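Local coordinates for protein uncharacterized metal-dependent hydrolase (Pyrococcus horikoshii, PDB 3IGH) that is uncharacterized but probably acts as a metal-dependent hydrolase of carbon-nitrogen bonds other than peptide bonds, at residues L263-S268 against D322-V327; L77-L82 against F130-C135. All coordinates share one frame; numbering follows the deposited sequence.

Contact 1 of 2, residues L263-S268 against D322-V327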
loop_
_atom_site.group_PDB
_atom_site.type_symbol
_atom_site.label_atom_id
_atom_site.label_comp_id
_atom_site.label_asym_id
_atom_site.label_seq_id
_atom_site.Cartn_x
_atom_site.Cartn_y
_atom_site.Cartn_z
ATOM N N LEU A 263 -9.313 18.934 2.916
ATOM C CA LEU A 263 -9.765 19.961 3.865
ATOM C C LEU A 263 -10.670 21.000 3.197
ATOM O O LEU A 263 -10.654 21.157 1.973
ATOM C CB LEU A 263 -8.557 20.701 4.462
ATOM C CG LEU A 263 -7.485 19.821 5.121
ATOM C CD1 LEU A 263 -6.281 20.652 5.492
ATOM C CD2 LEU A 263 -8.078 19.136 6.318
ATOM N N PHE A 264 -11.402 21.743 4.024
ATOM C CA PHE A 264 -12.356 22.762 3.568
ATOM C C PHE A 264 -12.073 24.089 4.258
ATOM O O PHE A 264 -11.835 24.124 5.461
ATOM C CB PHE A 264 -13.784 22.340 3.925
ATOM C CG PHE A 264 -14.252 21.111 3.207
ATOM C CD1 PHE A 264 -14.955 21.220 2.005
ATOM C CD2 PHE A 264 -13.999 19.843 3.726
ATOM C CE1 PHE A 264 -15.395 20.083 1.330
ATOM C CE2 PHE A 264 -14.426 18.696 3.053
ATOM C CZ PHE A 264 -15.129 18.818 1.856
ATOM N N THR A 265 -12.083 25.172 3.496
ATOM C CA THR A 265 -12.104 26.509 4.086
ATOM C C THR A 265 -13.523 27.070 4.134
ATOM O O THR A 265 -13.903 27.666 5.134
ATOM C CB THR A 265 -11.218 27.512 3.336
ATOM O OG1 THR A 265 -11.555 27.504 1.942
ATOM C CG2 THR A 265 -9.749 27.171 3.515
ATOM N N ASP A 266 -14.295 26.888 3.055
ATOM C CA ASP A 266 -15.621 27.513 2.950
ATOM C C ASP A 266 -16.703 26.625 2.330
ATOM O O ASP A 266 -16.491 25.433 2.104
ATOM C CB ASP A 266 -15.537 28.878 2.236
ATOM C CG ASP A 266 -15.201 28.771 0.749
ATOM O OD1 ASP A 266 -14.743 27.712 0.273
ATOM O OD2 ASP A 266 -15.350 29.793 0.046
ATOM N N GLY A 267 -17.874 27.206 2.081
ATOM C CA GLY A 267 -18.964 26.465 1.454
ATOM C C GLY A 267 -19.018 26.768 -0.029
ATOM O O GLY A 267 -17.982 26.823 -0.704
ATOM N N SER A 268 -20.224 27.021 -0.527
ATOM C CA SER A 268 -20.431 27.207 -1.963
ATOM C C SER A 268 -21.131 28.527 -2.279
ATOM O O SER A 268 -21.802 29.104 -1.424
ATOM C CB SER A 268 -21.247 26.033 -2.519
ATOM O OG SER A 268 -22.538 25.982 -1.921
ATOM N N ASP A 322 -7.562 33.169 0.198
ATOM C CA ASP A 322 -6.550 33.807 1.062
ATOM C C ASP A 322 -6.180 32.883 2.218
ATOM O O ASP A 322 -5.001 32.690 2.502
ATOM C CB ASP A 322 -7.042 35.147 1.636
ATOM C CG ASP A 322 -7.107 36.262 0.603
ATOM O OD1 ASP A 322 -6.243 36.321 -0.291
ATOM O OD2 ASP A 322 -8.024 37.109 0.710
ATOM N N VAL A 323 -7.202 32.320 2.865
ATOM C CA VAL A 323 -7.043 31.399 3.983
ATOM C C VAL A 323 -6.264 30.151 3.550
ATOM O O VAL A 323 -5.311 29.756 4.219
ATOM C CB VAL A 323 -8.415 31.014 4.599
ATOM C CG1 VAL A 323 -8.274 29.926 5.669
ATOM C CG2 VAL A 323 -9.108 32.245 5.177
ATOM N N ALA A 324 -6.657 29.555 2.422
ATOM C CA ALA A 324 -5.956 28.379 1.886
ATOM C C ALA A 324 -4.508 28.695 1.566
ATOM O O ALA A 324 -3.607 27.910 1.898
ATOM C CB ALA A 324 -6.667 27.821 0.637
ATOM N N LEU A 325 -4.276 29.851 0.942
ATOM C CA LEU A 325 -2.918 30.245 0.594
ATOM C C LEU A 325 -2.073 30.534 1.856
ATOM O O LEU A 325 -0.882 30.230 1.876
ATOM C CB LEU A 325 -2.909 31.425 -0.390
ATOM C CG LEU A 325 -3.478 31.173 -1.804
ATOM C CD1 LEU A 325 -3.569 32.465 -2.603
ATOM C CD2 LEU A 325 -2.668 30.145 -2.576
ATOM N N ASP A 326 -2.711 31.067 2.902
ATOM C CA ASP A 326 -2.060 31.284 4.208
ATOM C C ASP A 326 -1.561 29.964 4.808
ATOM O O ASP A 326 -0.441 29.897 5.323
ATOM C CB ASP A 326 -3.017 31.966 5.200
ATOM C CG ASP A 326 -3.180 33.466 4.948
ATOM O OD1 ASP A 326 -2.465 34.031 4.104
ATOM O OD2 ASP A 326 -4.045 34.082 5.603
ATOM N N VAL A 327 -2.385 28.917 4.708
ATOM C CA VAL A 327 -2.039 27.584 5.209
ATOM C C VAL A 327 -0.810 27.040 4.478
ATOM O O VAL A 327 0.155 26.597 5.114
ATOM C CB VAL A 327 -3.245 26.605 5.113
ATOM C CG1 VAL A 327 -2.864 25.201 5.564
ATOM C CG2 VAL A 327 -4.392 27.114 5.972
#
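Thr265 and Ala324 mark the closest backbone approach, their CA atoms 6.8 Å apart, where the chain leaving strand 256-264 passes beside helix 318-331; no hydrogen bond spans the two segments. Residues 322-327 are regular helix, as the bond from Asp326 N to Asp322 O (2.8 Å) confirms. Thr265 makes the contact through its methyl branch: CG2 lies 3.8 Å from Val323 CG1, and the two side chains run antiparallel past each other. The same methyl sits 4.3 Å from Ala324 CB, so it meets two consecutive helical residues. Its position follows from the torsion at CB: chi1 of 53° sets OG1 between the backbone N and the carbonyl carbon, leaving CG2 anti to that carbon. The two branches thus divide their work, CG2 meeting the helix while OG1 is hydrogen-bonded to His314 O on strand 310-315. Val323 offers the branch anti to its own backbone N (chi1 173°). All three touching residues are buried, yet only 112 Å² is lost between the segments, which fits a contact made by one methyl. Strand 256-264 runs parallel to strand 310-315, its neighbour in the barrel expected for this family, and helix 318-331 follows that neighbour directly. Helix 294-305 adjoins both segments, with Leu263 and Val327 each touching Thr301.

Contact 2 of 2, residues L77-L82 against F130-C135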
loop_
_atom_site.group_PDB
_atom_site.type_symbol
_atom_site.label_atom_id
_atom_site.label_comp_id
_atom_site.label_asym_id
_atom_site.label_seq_id
_atom_site.Cartn_x
_atom_site.Cartn_y
_atom_site.Cartn_z
ATOM N N LEU A 77 -26.061 6.979 -9.323
ATOM C CA LEU A 77 -26.435 6.125 -10.453
ATOM C C LEU A 77 -27.526 5.102 -10.103
ATOM O O LEU A 77 -28.224 4.604 -10.985
ATOM C CB LEU A 77 -25.203 5.423 -11.039
ATOM C CG LEU A 77 -24.196 6.334 -11.766
ATOM C CD1 LEU A 77 -22.825 5.669 -11.871
ATOM C CD2 LEU A 77 -24.700 6.768 -13.146
ATOM N N GLU A 78 -27.654 4.802 -8.813
ATOM C CA GLU A 78 -28.638 3.848 -8.297
ATOM C C GLU A 78 -29.887 4.509 -7.731
ATOM O O GLU A 78 -30.895 3.836 -7.489
ATOM C CB GLU A 78 -27.982 2.976 -7.223
ATOM C CG GLU A 78 -26.853 2.112 -7.784
ATOM C CD GLU A 78 -27.339 1.184 -8.892
ATOM O OE1 GLU A 78 -28.278 0.403 -8.632
ATOM O OE2 GLU A 78 -26.795 1.242 -10.017
ATOM N N MET A 79 -29.810 5.820 -7.518
ATOM C CA MET A 79 -30.896 6.605 -6.921
ATOM C C MET A 79 -32.108 6.699 -7.847
ATOM O O MET A 79 -31.977 6.611 -9.069
ATOM C CB MET A 79 -30.416 8.026 -6.599
ATOM C CG MET A 79 -29.874 8.228 -5.205
ATOM S SD MET A 79 -29.406 9.948 -4.927
ATOM C CE MET A 79 -29.200 9.960 -3.158
ATOM N N VAL A 80 -33.283 6.882 -7.248
ATOM C CA VAL A 80 -34.495 7.192 -7.998
ATOM C C VAL A 80 -34.499 8.676 -8.379
ATOM O O VAL A 80 -34.373 9.561 -7.521
ATOM C CB VAL A 80 -35.783 6.831 -7.200
ATOM C CG1 VAL A 80 -37.034 7.102 -8.034
ATOM C CG2 VAL A 80 -35.762 5.365 -6.780
ATOM N N ASP A 81 -34.642 8.934 -9.676
ATOM C CA ASP A 81 -34.672 10.289 -10.212
ATOM C C ASP A 81 -36.105 10.838 -10.136
ATOM O O ASP A 81 -36.997 10.369 -10.848
ATOM C CB ASP A 81 -34.158 10.269 -11.659
ATOM C CG ASP A 81 -33.915 11.659 -12.230
ATOM O OD1 ASP A 81 -34.275 12.670 -11.587
ATOM O OD2 ASP A 81 -33.346 11.739 -13.338
ATOM N N LEU A 82 -36.301 11.844 -9.285
ATOM C CA LEU A 82 -37.613 12.453 -9.067
ATOM C C LEU A 82 -37.762 13.816 -9.741
ATOM O O LEU A 82 -38.760 14.511 -9.531
ATOM C CB LEU A 82 -37.911 12.579 -7.566
ATOM C CG LEU A 82 -37.793 11.317 -6.703
ATOM C CD1 LEU A 82 -37.852 11.686 -5.222
ATOM C CD2 LEU A 82 -38.866 10.289 -7.055
ATOM N N PHE A 130 -35.504 7.680 1.712
ATOM C CA PHE A 130 -34.885 8.961 2.016
ATOM C C PHE A 130 -34.778 9.729 0.693
ATOM O O PHE A 130 -34.101 9.275 -0.233
ATOM C CB PHE A 130 -33.500 8.725 2.627
ATOM C CG PHE A 130 -32.818 9.978 3.109
ATOM C CD1 PHE A 130 -33.027 10.436 4.400
ATOM C CD2 PHE A 130 -31.949 10.688 2.277
ATOM C CE1 PHE A 130 -32.400 11.579 4.865
ATOM C CE2 PHE A 130 -31.318 11.840 2.734
ATOM C CZ PHE A 130 -31.537 12.282 4.033
ATOM N N ILE A 131 -35.468 10.862 0.583
ATOM C CA ILE A 131 -35.516 11.581 -0.707
ATOM C C ILE A 131 -35.051 13.030 -0.629
ATOM O O ILE A 131 -35.634 13.858 0.076
ATOM C CB ILE A 131 -36.893 11.458 -1.441
ATOM C CG1 ILE A 131 -38.060 11.967 -0.576
ATOM C CG2 ILE A 131 -37.140 10.022 -1.880
ATOM C CD1 ILE A 131 -39.354 12.206 -1.368
ATOM N N TYR A 132 -33.984 13.325 -1.370
ATOM C CA TYR A 132 -33.442 14.672 -1.426
ATOM C C TYR A 132 -34.292 15.555 -2.321
ATOM O O TYR A 132 -34.677 15.146 -3.414
ATOM C CB TYR A 132 -32.039 14.649 -2.014
ATOM C CG TYR A 132 -30.967 14.154 -1.086
ATOM C CD1 TYR A 132 -30.434 14.988 -0.096
ATOM C CD2 TYR A 132 -30.451 12.864 -1.219
ATOM C CE1 TYR A 132 -29.419 14.537 0.751
ATOM C CE2 TYR A 132 -29.439 12.403 -0.375
ATOM C CZ TYR A 132 -28.927 13.245 0.600
ATOM O OH TYR A 132 -27.932 12.788 1.429
ATOM N N ARG A 133 -34.566 16.766 -1.847
ATOM C CA ARG A 133 -35.095 17.829 -2.697
ATOM C C ARG A 133 -34.018 18.229 -3.695
ATOM O O ARG A 133 -32.824 18.063 -3.429
ATOM C CB ARG A 133 -35.466 19.056 -1.859
ATOM C CG ARG A 133 -36.279 20.121 -2.623
ATOM C CD ARG A 133 -36.524 21.386 -1.812
ATOM N NE ARG A 133 -37.156 22.397 -2.659
ATOM C CZ ARG A 133 -36.500 23.312 -3.373
ATOM N NH1 ARG A 133 -35.175 23.382 -3.338
ATOM N NH2 ARG A 133 -37.176 24.172 -4.120
ATOM N N LYS A 134 -34.453 18.715 -4.854
ATOM C CA LYS A 134 -33.623 19.490 -5.776
ATOM C C LYS A 134 -32.680 20.398 -4.976
ATOM O O LYS A 134 -33.111 21.073 -4.034
ATOM C CB LYS A 134 -34.563 20.317 -6.667
ATOM C CG LYS A 134 -33.922 21.135 -7.761
ATOM C CD LYS A 134 -34.882 22.216 -8.249
ATOM C CE LYS A 134 -34.815 23.462 -7.372
ATOM N NZ LYS A 134 -35.466 24.628 -8.028
ATOM N N CYS A 135 -31.393 20.373 -5.329
ATOM C CA CYS A 135 -30.327 21.175 -4.673
ATOM C C CYS A 135 -29.764 20.603 -3.367
ATOM O O CYS A 135 -28.819 21.162 -2.806
ATOM C CB CYS A 135 -30.701 22.668 -4.517
ATOM S SG CYS A 135 -31.231 23.456 -6.068
#
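Leu82, Met79 and Tyr132 lose the most surface here, and with Ile131 they form two separate apolar pairs. In the first pair Met79 reaches Tyr132 with its terminal methyl. Beyond CG the methionine chain is extended, with chi2 at -178° and chi3 at 167°, so that CE ends far from its own backbone and at the ring. CE stands 3.7 Å from Tyr132 CD2 and equally far from Tyr132 CE2, so it straddles that ring bond, and it lies near the ring plane: the methyl meets the edge of the ring. One face of the ring is met by Phe130 CE2, 3.5 Å above the plane and offset toward the rim.

In the second pair Leu82 and Ile131 cross at about a right angle. Leu82 CD1 comes 3.8 Å from Ile131 CG2 and 3.9 Å from Ile131 CB, and it is also 4.2 Å from Ile131 CD1. One leucine methyl therefore rests against the branch point of the isoleucine as well as both its arms. CG2, anti to the carbonyl carbon at a chi1 of 57°, is the arm nearest that methyl.

Strand 103-108 lies between strands 80-81 and 129-133, parallel to both, and it shares backbone hydrogen bonds with both segments: Val80 and Leu82 pair with Phe106, Phe130 with Gly105. The two segments themselves share no hydrogen bond, so their 151 Å² of mutual burial joins residues flanking strand 80-81 to strand 129-133, the next strand but one, through dispersion and exclusion of water, with no charge or directional bond between them.

Overall arrangement
Both segments of contact 2 precede those of contact 1 in the chain. The centres of the two contacts are 29 Å apart and their nearest atoms about 8 Å. They use different sheets: contact 1 involves strand 256-264, one of the successive parallel strands consistent with a TIM-barrel fold, and the outer helix 318-331, whereas contact 2 lies in the six-stranded mixed sheet containing 80-81, 103-108 and 129-133. That sheet is built from the chain between strands 58-68 and 202-210, which pair directly, consistent with an insertion between neighbouring barrel strands. Contact 1 thus joins a strand end to a helix of the probable barrel, while contact 2 holds together a separate sheet beside it.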